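Local coordinates for THA8 RNA binding protein (Brachypodium distachyon, PDB 4N2Q) that binds RNA, probably in a sequence-specific manner, as a pentatricopeptide-repeat protein built of stacked helices, at the interface of chains A and B. Coordinates in Å, arbitrary orientation; residue numbers count along the deposited sequence, not the author numbering. Chains: chain A/B, THA8 RNA binding protein.

The interface of chains A and B. Residues chain A 204, 233-234, 237-238; chain B 64, 97-100.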
# COMPACT_ATOMS: atom_id res chain seq x y z
N GLU A 204 -2.19 1.44 5.92
CA GLU A 204 -1.66 0.32 5.17
C GLU A 204 -0.86 0.79 3.94
O GLU A 204 0.20 0.26 3.64
CB GLU A 204 -2.80 -0.61 4.76
CG GLU A 204 -3.37 -1.39 5.92
CD GLU A 204 -4.81 -1.84 5.69
OE1 GLU A 204 -5.68 -0.95 5.59
OE2 GLU A 204 -5.08 -3.07 5.62
N TRP A 233 -0.33 -3.15 13.39
CA TRP A 233 -1.43 -2.30 12.94
C TRP A 233 -2.64 -3.15 12.61
O TRP A 233 -3.74 -2.91 13.13
CB TRP A 233 -1.00 -1.50 11.71
CG TRP A 233 -1.97 -0.43 11.31
CD1 TRP A 233 -1.91 0.90 11.64
CD2 TRP A 233 -3.15 -0.60 10.51
NE1 TRP A 233 -2.99 1.56 11.10
CE2 TRP A 233 -3.76 0.67 10.39
CE3 TRP A 233 -3.75 -1.69 9.87
CZ2 TRP A 233 -4.93 0.87 9.66
CZ3 TRP A 233 -4.92 -1.48 9.15
CH2 TRP A 233 -5.49 -0.22 9.05
N GLU A 234 -2.40 -4.16 11.79
CA GLU A 234 -3.44 -5.10 11.39
C GLU A 234 -4.08 -5.77 12.60
O GLU A 234 -5.29 -5.97 12.65
CB GLU A 234 -2.87 -6.16 10.43
CG GLU A 234 -2.44 -5.64 9.07
CD GLU A 234 -3.60 -5.12 8.21
OE1 GLU A 234 -4.76 -5.13 8.68
OE2 GLU A 234 -3.36 -4.72 7.05
N HIS A 237 -6.75 -3.32 13.85
CA HIS A 237 -7.84 -2.83 13.00
C HIS A 237 -8.63 -3.93 12.33
O HIS A 237 -9.80 -3.75 11.95
CB HIS A 237 -7.30 -1.84 11.95
CG HIS A 237 -6.63 -0.64 12.55
ND1 HIS A 237 -5.34 -0.69 13.04
CD2 HIS A 237 -7.07 0.61 12.80
CE1 HIS A 237 -5.01 0.49 13.54
NE2 HIS A 237 -6.05 1.29 13.41
N LEU A 238 -7.99 -5.07 12.17
CA LEU A 238 -8.62 -6.15 11.46
C LEU A 238 -9.73 -6.59 12.42
O LEU A 238 -9.48 -6.62 13.61
CB LEU A 238 -7.59 -7.23 11.10
CG LEU A 238 -7.54 -7.68 9.62
CD1 LEU A 238 -7.73 -6.56 8.59
CD2 LEU A 238 -6.21 -8.40 9.39
N ARG B 64 -9.59 5.94 12.26
CA ARG B 64 -9.04 4.66 11.80
C ARG B 64 -9.76 3.45 12.42
O ARG B 64 -9.65 2.34 11.89
CB ARG B 64 -7.55 4.56 12.12
CG ARG B 64 -6.72 5.75 11.67
CD ARG B 64 -6.41 5.73 10.18
NE ARG B 64 -5.45 6.79 9.87
CZ ARG B 64 -5.03 7.14 8.66
NH1 ARG B 64 -5.47 6.51 7.57
NH2 ARG B 64 -4.16 8.13 8.53
N HIS B 97 -4.86 -1.12 0.92
CA HIS B 97 -5.83 -0.95 2.00
C HIS B 97 -6.65 -2.22 2.18
O HIS B 97 -7.86 -2.26 1.90
CB HIS B 97 -6.73 0.25 1.72
CG HIS B 97 -6.01 1.56 1.72
ND1 HIS B 97 -5.61 2.18 2.89
CD2 HIS B 97 -5.65 2.39 0.71
CE1 HIS B 97 -5.02 3.33 2.59
NE2 HIS B 97 -5.03 3.48 1.28
N TRP B 98 -5.99 -3.26 2.66
CA TRP B 98 -6.62 -4.59 2.76
C TRP B 98 -7.82 -4.59 3.72
O TRP B 98 -8.88 -5.10 3.39
CB TRP B 98 -5.57 -5.60 3.22
CG TRP B 98 -5.87 -7.01 2.84
CD1 TRP B 98 -5.89 -7.52 1.57
CD2 TRP B 98 -6.14 -8.11 3.72
NE1 TRP B 98 -6.19 -8.85 1.60
CE2 TRP B 98 -6.35 -9.25 2.90
CE3 TRP B 98 -6.26 -8.25 5.11
CZ2 TRP B 98 -6.67 -10.51 3.44
CZ3 TRP B 98 -6.59 -9.51 5.64
CH2 TRP B 98 -6.79 -10.61 4.81
N SER B 99 -7.64 -4.00 4.90
CA SER B 99 -8.72 -3.90 5.88
C SER B 99 -9.94 -3.21 5.29
O SER B 99 -11.07 -3.53 5.64
CB SER B 99 -8.29 -3.16 7.16
OG SER B 99 -8.21 -1.76 6.97
N LEU B 100 -9.71 -2.25 4.41
CA LEU B 100 -10.81 -1.54 3.76
C LEU B 100 -11.44 -2.42 2.67
O LEU B 100 -12.67 -2.43 2.48
CB LEU B 100 -10.29 -0.24 3.15
CG LEU B 100 -9.79 0.83 4.14
CD1 LEU B 100 -9.53 2.16 3.43
CD2 LEU B 100 -10.75 1.05 5.31
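A:Glu204 reaches across to B:Ser99 and grips it with both carboxylate oxygens. Both chains are copies of a pentatricopeptide-repeat (PPR) protein, a family built of stacked helical hairpins. The patch sets the last two helices of chain A, 204-216 and 220-237, against the start of helix 98-110 of chain B. It belongs to a larger interface that lacks exact two-fold symmetry, and this pairing may or may not be the biological one. A:Glu204 OE2 accepts a hydrogen bond from the backbone N of B:Ser99 at 2.8 Å, through its syn lone pair and nearly straight, with 174° at the hydrogen. The carboxylate thus sits at the N-terminal end of helix 98-110, as a capping group would, and the helix dipole is likely to favour its negative charge. The B:Ser99 hydroxyl OG donates to A:Glu204 OE1 at 3.0 Å, approaching from above the carboxylate plane. With OG between the backbone N and carbonyl carbon (chi1 76°), this hydroxyl faces the same carboxylate that takes the B:Ser99 amide. B:Ser99 OG also lies in plane at the indole edge of A:Trp233, 3.7 Å from A:Trp233 CH2. An alanine in place of A:Glu204 would remove both oxygens and would probably leave the B:Ser99 amide and hydroxyl without their partners across the interface. Beside this polar core, the methyl CD1 of A:Leu238 packs 3.7 Å from B:Ser99 CB. The other methyl, A:Leu238 CD2, meets the indole edge of B:Trp98, 3.9 Å from B:Trp98 CZ3. The B:Arg64 side is looser: no hydrogen bond joins it to A:His237. The A:His237 imidazole lies over the A:Trp233 indole, and A:His237 ND1 donates to the A:Trp233 carbonyl O at 2.7 Å, which fixes the ring's rotation. A:His237 CD2 lies against the backbone O of B:Arg64, a packing contact. The B:Arg64 side chain bends at chi2 (-78°), and B:Arg64 NE stays 6.6 Å from A:His237 NE2, without a salt bridge.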